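Local coordinates for capsid fiber protein (Bacillus phage phi29, PDB 6QYY) that forms the fibers that decorate the phage head, the crystallised part being the N-terminal base, a trimer that probably seats the fiber on the capsid, at residues M2-A7 / L52-M57; L19-G24 / P39-V44; A67-K72 / A85-D90; L77-D82 / T93-A98. All blocks are in the same frame, centred on the assembly; numbering follows the deposited sequence.

Contact 1 of 4, residues M2-A7 / L52-M57; sequences MVSFTA and LTQVNM
Phe-5 and Val-55 form a hydrogen-bonded pair of the antiparallel strands 3-7 and 52-57, their side chains lying side by side and pointing the same way. CG of Phe-5 stands between the backbone N and the carbonyl carbon (chi1 70°), and the ring it carries leans over the partner strand. Val-55 CB sits over one ring face, toward the rim, 4.0 Å from the Phe-5 ring centroid, a CH-pi contact. Met-57 comes to the same ring in its plane, with SD 3.7 Å from Phe-5 CE2 at the edge, a Met-aromatic contact. The CG2 branch of Val-55 meets Ala-7 CB at 3.8 Å.

The face bearing Ser-4 and Asn-56 is polar. Ser-4 OG donates to Asn-56 OD1 at 2.7 Å, tilted 25° from the amide plane, and Gln-54 NE2 adds a weak bond to the same OD1 at 3.3 Å. Met-2 crosses Asn-56 at a slant, its SD 3.7 Å from Asn-56 OD1. Six backbone bonds join the strands, the shortest running from Met-57 N to Val-3 O at 2.7 Å.

Strand 52-57 is an outermost strand of a mixed sheet within this chain; strand 3-9 lies between strand 52-57 and strand 28-32 and runs parallel to the latter. Tyr-21 of strand 18-23 stacks edge-to-face with Phe-5, and Val-99 of a second subunit packs on the Phe-5 side chain.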
loop_
_atom_site.group_PDB
_atom_site.type_symbol
_atom_site.label_atom_id
_atom_site.label_comp_id
_atom_site.label_asym_id
_atom_site.label_seq_id
_atom_site.Cartn_x
_atom_site.Cartn_y
_atom_site.Cartn_z
ATOM N N MET A 2 11.347 -7.985 -3.806
ATOM C CA MET A 2 10.527 -9.156 -3.540
ATOM C C MET A 2 10.816 -9.665 -2.135
ATOM O O MET A 2 11.951 -9.601 -1.657
ATOM C CB MET A 2 10.792 -10.261 -4.565
ATOM C CG MET A 2 10.328 -11.647 -4.134
ATOM S SD MET A 2 10.932 -12.942 -5.225
ATOM C CE MET A 2 12.484 -13.384 -4.442
ATOM N N VAL A 3 9.772 -10.159 -1.473
ATOM C CA VAL A 3 9.876 -10.777 -0.158
ATOM C C VAL A 3 9.228 -12.154 -0.264
ATOM O O VAL A 3 8.115 -12.274 -0.790
ATOM C CB VAL A 3 9.191 -9.913 0.920
ATOM C CG1 VAL A 3 8.951 -10.705 2.185
ATOM C CG2 VAL A 3 10.013 -8.655 1.213
ATOM N N SER A 4 9.928 -13.197 0.197
ATOM C CA SER A 4 9.450 -14.564 0.015
ATOM C C SER A 4 9.371 -15.299 1.347
ATOM O O SER A 4 10.133 -15.013 2.280
ATOM C CB SER A 4 10.346 -15.367 -0.925
ATOM O OG SER A 4 10.699 -14.599 -2.055
ATOM N N PHE A 5 8.448 -16.266 1.407
ATOM C CA PHE A 5 8.321 -17.178 2.534
ATOM C C PHE A 5 7.701 -18.482 2.049
ATOM O O PHE A 5 7.084 -18.549 0.981
ATOM C CB PHE A 5 7.506 -16.560 3.685
ATOM C CG PHE A 5 6.021 -16.386 3.402
ATOM C CD1 PHE A 5 5.105 -17.352 3.810
ATOM C CD2 PHE A 5 5.539 -15.228 2.798
ATOM C CE1 PHE A 5 3.742 -17.187 3.583
ATOM C CE2 PHE A 5 4.179 -15.055 2.560
ATOM C CZ PHE A 5 3.276 -16.038 2.948
ATOM N N THR A 6 7.887 -19.532 2.837
ATOM C CA THR A 6 7.361 -20.837 2.470
ATOM C C THR A 6 6.018 -21.054 3.151
ATOM O O THR A 6 5.824 -20.678 4.313
ATOM C CB THR A 6 8.363 -21.935 2.837
ATOM O OG1 THR A 6 9.513 -21.784 1.993
ATOM C CG2 THR A 6 7.764 -23.341 2.610
ATOM N N ALA A 7 5.081 -21.617 2.400
ATOM C CA ALA A 7 3.750 -21.905 2.897
ATOM C C ALA A 7 3.371 -23.303 2.441
ATOM O O ALA A 7 4.004 -23.882 1.557
ATOM C CB ALA A 7 2.739 -20.872 2.388
ATOM N N LEU A 52 4.212 -27.930 -0.342
ATOM C CA LEU A 52 4.899 -26.690 -0.033
ATOM C C LEU A 52 4.973 -25.812 -1.271
ATOM O O LEU A 52 4.884 -26.284 -2.408
ATOM C CB LEU A 52 6.305 -26.954 0.487
ATOM C CG LEU A 52 6.341 -27.685 1.813
ATOM C CD1 LEU A 52 7.740 -28.172 2.094
ATOM C CD2 LEU A 52 5.854 -26.751 2.898
ATOM N N THR A 53 5.134 -24.513 -1.033
ATOM C CA THR A 53 5.247 -23.548 -2.110
ATOM C C THR A 53 5.968 -22.324 -1.573
ATOM O O THR A 53 5.888 -22.009 -0.386
ATOM C CB THR A 53 3.880 -23.154 -2.698
ATOM O OG1 THR A 53 4.069 -22.400 -3.906
ATOM C CG2 THR A 53 3.068 -22.334 -1.720
ATOM N N GLN A 54 6.686 -21.653 -2.453
ATOM C CA GLN A 54 7.332 -20.395 -2.105
ATOM C C GLN A 54 6.415 -19.264 -2.544
ATOM O O GLN A 54 6.103 -19.141 -3.736
ATOM C CB GLN A 54 8.709 -20.280 -2.757
ATOM C CG GLN A 54 9.350 -18.921 -2.560
ATOM C CD GLN A 54 10.856 -18.998 -2.384
ATOM O OE1 GLN A 54 11.383 -19.967 -1.827
ATOM N NE2 GLN A 54 11.557 -17.968 -2.857
ATOM N N VAL A 55 5.976 -18.457 -1.585
ATOM C CA VAL A 55 5.085 -17.328 -1.855
ATOM C C VAL A 55 5.946 -16.085 -2.017
ATOM O O VAL A 55 6.611 -15.666 -1.069
ATOM C CB VAL A 55 4.073 -17.129 -0.716
ATOM C CG1 VAL A 55 3.155 -15.941 -1.039
ATOM C CG2 VAL A 55 3.268 -18.401 -0.454
ATOM N N ASN A 56 5.927 -15.480 -3.204
ATOM C CA ASN A 56 6.731 -14.293 -3.466
ATOM C C ASN A 56 5.821 -13.072 -3.475
ATOM O O ASN A 56 4.927 -12.964 -4.319
ATOM C CB ASN A 56 7.478 -14.420 -4.796
ATOM C CG ASN A 56 8.416 -15.621 -4.821
ATOM O OD1 ASN A 56 9.145 -15.876 -3.861
ATOM N ND2 ASN A 56 8.381 -16.371 -5.909
ATOM N N MET A 57 6.040 -12.156 -2.541
ATOM C CA MET A 57 5.197 -10.982 -2.458
ATOM C C MET A 57 5.953 -9.754 -2.954
ATOM O O MET A 57 7.141 -9.573 -2.661
ATOM C CB MET A 57 4.646 -10.772 -1.037
ATOM C CG MET A 57 3.694 -11.868 -0.581
ATOM S SD MET A 57 3.277 -11.767 1.137
ATOM C CE MET A 57 2.233 -10.315 0.997
#

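Contact 2 of 4, residues L19-G24 / P39-V44; sequences LAYSQG and PDYVAV. With SO4 (sulfate ion), chain G.
Leu-19 faces two residues at once, Asp-40 and Tyr-41, which makes a classic beta bulge. In backbone bonding, Leu-19 O accepts from Asp-40 N at 2.8 Å and from Tyr-41 N at 3.2 Å, the second donor standing 36° above the carbonyl plane, while Leu-19 N donates to Tyr-41 O at 2.8 Å.

One side-chain bond extends the pairing: Asp-40 OD2 takes Tyr-21 N at 2.6 Å through its anti lone pair. With Asp-40 CG set beside its own backbone N (chi1 -64°), the carboxylate carbon comes within 3.6 Å of Tyr-21 N.

In packing, Asp-40 CB makes a CH-pi contact over one face of the Tyr-21 ring, 4.1 Å from its centroid. Tyr-21 and Tyr-41 run side by side, the hydroxyl of Tyr-21 packed against its neighbour with OH only 3.1 Å from Tyr-41 CB. Leu-19 CD1 reaches Ala-43 CB at 3.9 Å. Beyond, Val-44 N and Lys-45 N are hydrogen-bonded to a sulfate, probably from the crystallisation liquor.

Tyr-41 OH is satisfied by Tyr-58 N, whereas Tyr-21 OH is buried without a partner. The Asp-40 carboxylate thus occupies the place of a strand acceptor for Tyr-21 N, and this N-H would tend to stabilise its ionised form.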
loop_
_atom_site.group_PDB
_atom_site.type_symbol
_atom_site.label_atom_id
_atom_site.label_comp_id
_atom_site.label_asym_id
_atom_site.label_seq_id
_atom_site.Cartn_x
_atom_site.Cartn_y
_atom_site.Cartn_z
ATOM N N LEU A 19 -5.867 -15.152 -2.354
ATOM C CA LEU A 19 -5.413 -16.046 -1.296
ATOM C C LEU A 19 -5.707 -15.489 0.093
ATOM O O LEU A 19 -5.686 -14.270 0.325
ATOM C CB LEU A 19 -3.910 -16.306 -1.384
ATOM C CG LEU A 19 -3.346 -16.969 -2.632
ATOM C CD1 LEU A 19 -1.809 -16.980 -2.541
ATOM C CD2 LEU A 19 -3.922 -18.379 -2.779
ATOM N N ALA A 20 -5.971 -16.417 1.006
ATOM C CA ALA A 20 -6.045 -16.175 2.440
ATOM C C ALA A 20 -4.889 -16.894 3.129
ATOM O O ALA A 20 -4.622 -18.069 2.850
ATOM C CB ALA A 20 -7.380 -16.670 3.014
ATOM N N TYR A 21 -4.226 -16.203 4.047
ATOM C CA TYR A 21 -3.212 -16.842 4.867
ATOM C C TYR A 21 -3.856 -17.345 6.150
ATOM O O TYR A 21 -4.703 -16.666 6.736
ATOM C CB TYR A 21 -2.091 -15.863 5.196
ATOM C CG TYR A 21 -1.324 -15.365 4.008
ATOM C CD1 TYR A 21 -1.350 -16.048 2.796
ATOM C CD2 TYR A 21 -0.574 -14.194 4.094
ATOM C CE1 TYR A 21 -0.607 -15.580 1.695
ATOM C CE2 TYR A 21 0.164 -13.738 3.015
ATOM C CZ TYR A 21 0.142 -14.420 1.825
ATOM O OH TYR A 21 0.884 -13.943 0.768
ATOM N N SER A 22 -3.445 -18.529 6.595
ATOM C CA SER A 22 -4.032 -19.072 7.811
ATOM C C SER A 22 -2.969 -19.820 8.595
ATOM O O SER A 22 -1.926 -20.215 8.064
ATOM C CB SER A 22 -5.233 -19.978 7.510
ATOM O OG SER A 22 -4.806 -21.209 6.966
ATOM N N GLN A 23 -3.258 -19.998 9.878
ATOM C CA GLN A 23 -2.366 -20.674 10.807
ATOM C C GLN A 23 -2.436 -22.179 10.576
ATOM O O GLN A 23 -3.495 -22.786 10.752
ATOM C CB GLN A 23 -2.772 -20.325 12.241
ATOM C CG GLN A 23 -1.907 -20.920 13.332
ATOM C CD GLN A 23 -0.447 -20.546 13.195
ATOM O OE1 GLN A 23 0.433 -21.318 13.563
ATOM N NE2 GLN A 23 -0.181 -19.351 12.677
ATOM N N GLY A 24 -1.320 -22.774 10.169
ATOM C CA GLY A 24 -1.175 -24.213 10.127
ATOM C C GLY A 24 -0.309 -24.721 11.260
ATOM O O GLY A 24 -0.104 -24.048 12.276
ATOM N N PRO A 39 -8.979 -10.337 0.568
ATOM C CA PRO A 39 -7.882 -11.296 0.444
ATOM C C PRO A 39 -6.627 -10.790 1.130
ATOM O O PRO A 39 -6.439 -9.590 1.354
ATOM C CB PRO A 39 -7.672 -11.400 -1.071
ATOM C CG PRO A 39 -8.097 -10.068 -1.586
ATOM C CD PRO A 39 -9.279 -9.672 -0.712
ATOM N N ASP A 40 -5.759 -11.738 1.470
ATOM C CA ASP A 40 -4.440 -11.408 2.001
ATOM C C ASP A 40 -3.419 -11.192 0.888
ATOM O O ASP A 40 -2.574 -10.294 0.985
ATOM C CB ASP A 40 -3.961 -12.510 2.947
ATOM C CG ASP A 40 -4.838 -12.639 4.181
ATOM O OD1 ASP A 40 -5.252 -11.587 4.741
ATOM O OD2 ASP A 40 -5.122 -13.785 4.601
ATOM N N TYR A 41 -3.483 -11.993 -0.170
ATOM C CA TYR A 41 -2.581 -11.825 -1.303
ATOM C C TYR A 41 -3.217 -12.524 -2.506
ATOM O O TYR A 41 -4.428 -12.761 -2.521
ATOM C CB TYR A 41 -1.162 -12.329 -0.966
ATOM C CG TYR A 41 -0.112 -11.664 -1.868
ATOM C CD1 TYR A 41 0.025 -10.275 -1.890
ATOM C CD2 TYR A 41 0.692 -12.415 -2.720
ATOM C CE1 TYR A 41 0.951 -9.652 -2.738
ATOM C CE2 TYR A 41 1.621 -11.804 -3.571
ATOM C CZ TYR A 41 1.741 -10.422 -3.576
ATOM O OH TYR A 41 2.659 -9.808 -4.413
ATOM N N VAL A 42 -2.404 -12.834 -3.518
ATOM C CA VAL A 42 -2.863 -13.416 -4.773
ATOM C C VAL A 42 -1.839 -14.449 -5.235
ATOM O O VAL A 42 -0.631 -14.295 -5.028
ATOM C CB VAL A 42 -3.097 -12.331 -5.852
ATOM C CG1 VAL A 42 -1.793 -11.575 -6.153
ATOM C CG2 VAL A 42 -3.694 -12.931 -7.123
ATOM N N ALA A 43 -2.321 -15.527 -5.845
ATOM C CA ALA A 43 -1.431 -16.584 -6.306
ATOM C C ALA A 43 -0.988 -16.282 -7.727
ATOM O O ALA A 43 -1.746 -15.746 -8.536
ATOM C CB ALA A 43 -2.104 -17.968 -6.257
ATOM N N VAL A 44 0.259 -16.608 -8.035
ATOM C CA VAL A 44 0.703 -16.570 -9.422
ATOM C C VAL A 44 1.092 -17.938 -9.935
ATOM O O VAL A 44 1.587 -18.049 -11.063
ATOM C CB VAL A 44 1.851 -15.568 -9.637
ATOM C CG1 VAL A 44 1.395 -14.176 -9.232
ATOM C CG2 VAL A 44 3.078 -16.014 -8.852
HETATM S S SO4 G . 1.869 -18.423 -5.095
HETATM O O1 SO4 G . 1.430 -17.269 -4.276
HETATM O O2 SO4 G . 3.341 -18.530 -4.993
HETATM O O3 SO4 G . 1.249 -19.672 -4.590
HETATM O O4 SO4 G . 1.470 -18.197 -6.503
#

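Contact 3 of 4, residues A67-K72 / A85-D90; sequences AGSDIK and AVPTDD
Ile-71 carries CG1 beside its backbone N, anti to the carbonyl carbon (chi1 -71°), and this branch meets Pro-87, with CG1 3.8 Å from Pro-87 CD. The chain runs on extended, so that Ile-71 CD1 ends 3.5 Å from Ala-85 O. Val-86 turns CG1 anti to its own carbonyl carbon (chi1 -60°), which sets that methyl 3.6 Å from Gly-68 CA; glycine, having no side chain, lets the methyl lie close against the backbone. Ser-69 OG lies 3.5 Å from Pro-87 CD.

A single backbone hydrogen bond ties the segments: Gly-68 N donates to Ala-85 O at 2.8 Å, nearly straight, from 37° above the carbonyl plane. Asp-70 O lies 3.6 Å from Pro-87 CG, so the pyrrolidine ring is touched by three successive residues, 69 to 71. Ser-69 N is buried here with no partner. The carboxylate of Asp-70 is directed elsewhere, to Glu-104 N.

Further along the segment, Thr-88 OG1 accepts from Asp-90 N at 3.2 Å, an ST turn. Across the contact, the loop following strand 62-66 laps against strand 85-87, an outermost strand of the antiparallel sheet within this chain. Since Ala-85 also bonds Ile-66 through the backbone, strands 62-66 and 85-87 come together, consistent with a sheet curling toward a small closed barrel.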
loop_
_atom_site.group_PDB
_atom_site.type_symbol
_atom_site.label_atom_id
_atom_site.label_comp_id
_atom_site.label_asym_id
_atom_site.label_seq_id
_atom_site.Cartn_x
_atom_site.Cartn_y
_atom_site.Cartn_z
ATOM N N ALA A 67 -11.586 -13.480 -13.306
ATOM C CA ALA A 67 -12.938 -12.980 -13.054
ATOM C C ALA A 67 -13.904 -14.123 -12.759
ATOM O O ALA A 67 -14.001 -15.087 -13.527
ATOM C CB ALA A 67 -13.442 -12.185 -14.258
ATOM N N GLY A 68 -14.646 -14.002 -11.660
ATOM C CA GLY A 68 -15.699 -14.967 -11.372
ATOM C C GLY A 68 -17.016 -14.716 -12.075
ATOM O O GLY A 68 -17.879 -15.596 -12.067
ATOM N N SER A 69 -17.183 -13.533 -12.660
ATOM C CA SER A 69 -18.319 -13.186 -13.507
ATOM C C SER A 69 -17.891 -11.987 -14.348
ATOM O O SER A 69 -16.768 -11.495 -14.222
ATOM C CB SER A 69 -19.578 -12.904 -12.678
ATOM O OG SER A 69 -19.335 -11.916 -11.690
ATOM N N ASP A 70 -18.788 -11.523 -15.218
ATOM C CA ASP A 70 -18.421 -10.451 -16.138
ATOM C C ASP A 70 -18.099 -9.176 -15.366
ATOM O O ASP A 70 -18.856 -8.750 -14.489
ATOM C CB ASP A 70 -19.548 -10.194 -17.142
ATOM C CG ASP A 70 -19.652 -11.285 -18.211
ATOM O OD1 ASP A 70 -18.953 -12.318 -18.095
ATOM O OD2 ASP A 70 -20.440 -11.108 -19.168
ATOM N N ILE A 71 -16.958 -8.578 -15.684
ATOM C CA ILE A 71 -16.484 -7.381 -15.007
ATOM C C ILE A 71 -16.358 -6.273 -16.045
ATOM O O ILE A 71 -15.849 -6.502 -17.150
ATOM C CB ILE A 71 -15.146 -7.631 -14.283
ATOM C CG1 ILE A 71 -15.340 -8.535 -13.055
ATOM C CG2 ILE A 71 -14.494 -6.317 -13.872
ATOM C CD1 ILE A 71 -14.039 -9.035 -12.447
ATOM N N LYS A 72 -16.874 -5.095 -15.708
ATOM C CA LYS A 72 -16.768 -3.914 -16.548
ATOM C C LYS A 72 -15.706 -2.984 -15.979
ATOM O O LYS A 72 -15.450 -2.974 -14.769
ATOM C CB LYS A 72 -18.114 -3.191 -16.641
ATOM C CG LYS A 72 -19.229 -4.036 -17.258
ATOM C CD LYS A 72 -18.741 -4.741 -18.531
ATOM C CE LYS A 72 -19.879 -5.419 -19.302
ATOM N NZ LYS A 72 -20.384 -6.655 -18.637
ATOM N N ALA A 85 -12.319 -12.903 -8.631
ATOM C CA ALA A 85 -12.751 -11.542 -8.346
ATOM C C ALA A 85 -14.085 -11.277 -9.027
ATOM O O ALA A 85 -14.280 -11.657 -10.185
ATOM C CB ALA A 85 -11.716 -10.527 -8.827
ATOM N N VAL A 86 -15.007 -10.630 -8.310
ATOM C CA VAL A 86 -16.340 -10.337 -8.861
ATOM C C VAL A 86 -16.768 -8.941 -8.444
ATOM O O VAL A 86 -16.299 -8.387 -7.440
ATOM C CB VAL A 86 -17.402 -11.363 -8.393
ATOM C CG1 VAL A 86 -17.024 -12.783 -8.834
ATOM C CG2 VAL A 86 -17.605 -11.271 -6.881
ATOM N N PRO A 87 -17.674 -8.335 -9.221
ATOM C CA PRO A 87 -18.231 -7.034 -8.828
ATOM C C PRO A 87 -19.012 -7.117 -7.522
ATOM O O PRO A 87 -19.601 -8.145 -7.179
ATOM C CB PRO A 87 -19.159 -6.676 -9.996
ATOM C CG PRO A 87 -18.672 -7.498 -11.145
ATOM C CD PRO A 87 -18.173 -8.770 -10.539
ATOM N N THR A 88 -19.000 -6.011 -6.787
ATOM C CA THR A 88 -19.833 -5.844 -5.605
ATOM C C THR A 88 -20.109 -4.361 -5.431
ATOM O O THR A 88 -19.469 -3.514 -6.058
ATOM C CB THR A 88 -19.174 -6.424 -4.339
ATOM O OG1 THR A 88 -20.117 -6.421 -3.256
ATOM C CG2 THR A 88 -17.957 -5.600 -3.936
ATOM N N ASP A 89 -21.095 -4.055 -4.590
ATOM C CA ASP A 89 -21.336 -2.690 -4.162
ATOM C C ASP A 89 -21.273 -2.532 -2.646
ATOM O O ASP A 89 -21.519 -1.428 -2.144
ATOM C CB ASP A 89 -22.694 -2.202 -4.695
ATOM C CG ASP A 89 -23.753 -3.268 -4.639
ATOM O OD1 ASP A 89 -23.895 -3.913 -3.579
ATOM O OD2 ASP A 89 -24.445 -3.464 -5.658
ATOM N N ASP A 90 -20.964 -3.599 -1.902
ATOM C CA ASP A 90 -20.786 -3.504 -0.458
ATOM C C ASP A 90 -19.426 -2.885 -0.175
ATOM O O ASP A 90 -18.398 -3.535 -0.393
ATOM C CB ASP A 90 -20.896 -4.879 0.212
ATOM C CG ASP A 90 -20.723 -4.820 1.740
ATOM O OD1 ASP A 90 -20.473 -3.731 2.298
ATOM O OD2 ASP A 90 -20.838 -5.883 2.391
#

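Contact 4 of 4, residues L77-D82 / T93-A98; sequences LTTGKD and TVFGYA
Leu-77 reaches from its strand toward residues 96-98. Its CB lies 3.7 Å from Gly-96 O. CG comes next, set beside the backbone N (chi1 -60°), 4.1 Å from that same oxygen and roughly as far from Ala-98 N. At the tip, CD1 touches Ala-98 CB at 4.0 Å and CD2 turns to Val-86 O of the neighbouring strand, with Leu-110 of strand 107-112 also packing on this side chain.

The backbone of Leu-77 is bonded both ways: its O accepts from Phe-95 N at 3.0 Å, and its N donates to Gly-96 O at 2.9 Å by a more bent bond. Val-94 CA adds a C-H contact to Leu-77 O at 3.3 Å. The Phe-95 ring turns an edge to the next peptide, CE2 lying 3.6 Å from Thr-78 C.

Beyond this point the pairing passes to a side chain. Thr-78 OG1 is anti to its own N (chi1 -168°) and donates to Thr-93 O at 2.7 Å from 40° above the carbonyl plane.

The hydroxyl thus ties Thr-93, ahead of strand 96-98, to strand 77-79. In this buried contact it satisfies the carbonyl oxygen of Thr-93, while Leu-77 and Phe-95 pack elsewhere, both of them on Leu-110.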
loop_
_atom_site.group_PDB
_atom_site.type_symbol
_atom_site.label_atom_id
_atom_site.label_comp_id
_atom_site.label_asym_id
_atom_site.label_seq_id
_atom_site.Cartn_x
_atom_site.Cartn_y
_atom_site.Cartn_z
ATOM N N LEU A 77 -14.592 -4.392 -6.795
ATOM C CA LEU A 77 -14.395 -5.835 -6.775
ATOM C C LEU A 77 -14.225 -6.362 -5.360
ATOM O O LEU A 77 -13.609 -5.707 -4.510
ATOM C CB LEU A 77 -13.149 -6.216 -7.591
ATOM C CG LEU A 77 -13.201 -5.820 -9.061
ATOM C CD1 LEU A 77 -11.918 -6.249 -9.770
ATOM C CD2 LEU A 77 -14.414 -6.448 -9.761
ATOM N N THR A 78 -14.737 -7.577 -5.138
ATOM C CA THR A 78 -14.519 -8.381 -3.940
ATOM C C THR A 78 -14.229 -9.819 -4.360
ATOM O O THR A 78 -14.243 -10.157 -5.544
ATOM C CB THR A 78 -15.742 -8.344 -3.009
ATOM O OG1 THR A 78 -15.394 -8.914 -1.735
ATOM C CG2 THR A 78 -16.881 -9.151 -3.620
ATOM N N THR A 79 -13.975 -10.674 -3.376
ATOM C CA THR A 79 -13.728 -12.083 -3.647
ATOM C C THR A 79 -15.031 -12.802 -3.990
ATOM O O THR A 79 -16.028 -12.674 -3.273
ATOM C CB THR A 79 -13.080 -12.735 -2.429
ATOM O OG1 THR A 79 -11.920 -11.992 -2.058
ATOM C CG2 THR A 79 -12.676 -14.168 -2.735
ATOM N N GLY A 80 -15.027 -13.548 -5.091
ATOM C CA GLY A 80 -16.127 -14.426 -5.464
ATOM C C GLY A 80 -15.871 -15.871 -5.078
ATOM O O GLY A 80 -15.168 -16.163 -4.103
ATOM N N LYS A 81 -16.462 -16.791 -5.842
ATOM C CA LYS A 81 -16.230 -18.220 -5.634
ATOM C C LYS A 81 -14.822 -18.624 -6.080
ATOM O O LYS A 81 -14.281 -18.088 -7.051
ATOM C CB LYS A 81 -17.245 -19.047 -6.417
ATOM C CG LYS A 81 -18.697 -18.613 -6.291
ATOM C CD LYS A 81 -19.145 -18.505 -4.853
ATOM C CE LYS A 81 -20.673 -18.391 -4.753
ATOM N NZ LYS A 81 -21.391 -19.511 -5.408
ATOM N N ASP A 82 -14.244 -19.607 -5.375
ATOM C CA ASP A 82 -12.948 -20.201 -5.742
ATOM C C ASP A 82 -11.845 -19.154 -5.886
ATOM O O ASP A 82 -10.932 -19.307 -6.709
ATOM C CB ASP A 82 -13.056 -21.010 -7.036
ATOM C CG ASP A 82 -14.129 -22.087 -6.967
ATOM O OD1 ASP A 82 -14.673 -22.303 -5.867
ATOM O OD2 ASP A 82 -14.431 -22.706 -8.010
ATOM N N THR A 93 -16.492 -4.826 1.686
ATOM C CA THR A 93 -15.829 -5.987 1.103
ATOM C C THR A 93 -15.020 -5.651 -0.135
ATOM O O THR A 93 -14.411 -6.556 -0.724
ATOM C CB THR A 93 -16.842 -7.075 0.730
ATOM O OG1 THR A 93 -17.650 -6.606 -0.357
ATOM C CG2 THR A 93 -17.719 -7.451 1.937
ATOM N N VAL A 94 -14.999 -4.386 -0.552
ATOM C CA VAL A 94 -14.228 -3.998 -1.725
ATOM C C VAL A 94 -12.743 -4.015 -1.394
ATOM O O VAL A 94 -12.317 -3.508 -0.348
ATOM C CB VAL A 94 -14.661 -2.612 -2.217
ATOM C CG1 VAL A 94 -13.715 -2.129 -3.296
ATOM C CG2 VAL A 94 -16.084 -2.668 -2.741
ATOM N N PHE A 95 -11.941 -4.596 -2.283
ATOM C CA PHE A 95 -10.496 -4.534 -2.150
ATOM C C PHE A 95 -9.829 -3.921 -3.369
ATOM O O PHE A 95 -8.608 -3.751 -3.362
ATOM C CB PHE A 95 -9.890 -5.929 -1.876
ATOM C CG PHE A 95 -9.844 -6.843 -3.085
ATOM C CD1 PHE A 95 -8.717 -6.891 -3.912
ATOM C CD2 PHE A 95 -10.906 -7.695 -3.368
ATOM C CE1 PHE A 95 -8.675 -7.739 -5.025
ATOM C CE2 PHE A 95 -10.873 -8.542 -4.475
ATOM C CZ PHE A 95 -9.753 -8.563 -5.310
ATOM N N GLY A 96 -10.584 -3.553 -4.396
ATOM C CA GLY A 96 -9.961 -2.978 -5.572
ATOM C C GLY A 96 -11.010 -2.622 -6.594
ATOM O O GLY A 96 -12.207 -2.831 -6.384
ATOM N N TYR A 97 -10.543 -2.068 -7.714
ATOM C CA TYR A 97 -11.434 -1.718 -8.805
ATOM C C TYR A 97 -10.803 -2.129 -10.124
ATOM O O TYR A 97 -9.577 -2.121 -10.278
ATOM C CB TYR A 97 -11.782 -0.208 -8.810
ATOM C CG TYR A 97 -10.602 0.735 -8.841
ATOM C CD1 TYR A 97 -10.019 1.107 -10.045
ATOM C CD2 TYR A 97 -10.087 1.279 -7.665
ATOM C CE1 TYR A 97 -8.946 1.987 -10.087
ATOM C CE2 TYR A 97 -9.018 2.166 -7.692
ATOM C CZ TYR A 97 -8.447 2.510 -8.907
ATOM O OH TYR A 97 -7.384 3.368 -8.945
ATOM N N ALA A 98 -11.655 -2.493 -11.075
ATOM C CA ALA A 98 -11.176 -3.010 -12.346
ATOM C C ALA A 98 -10.777 -1.864 -13.264
ATOM O O ALA A 98 -11.490 -0.866 -13.366
ATOM C CB ALA A 98 -12.262 -3.858 -13.012
#

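In the fold
The contacts fall into two sheets. Contacts 1 and 2 belong to the mixed one, their centres 11 Å apart, and meet where Met-57 SD lies 3.3 Å from Tyr-21 OH, packing against that unpartnered hydroxyl. The sulfate at contact 2 is about 4 Å from the Val-55 side chain of contact 1. Contacts 3 and 4 share the antiparallel sheet, with centres only 6 Å apart; Thr-78 N probably bonds Val-86 O, and Ile-71 CG2 packs on Ala-98 CB. The two halves also touch between contacts 2 and 4, where Pro-39 CD is 3.7 Å from Phe-95 CD2. In the trimer, Tyr-21 of one subunit packs on Tyr-97 of another, linking the two sheets between chains.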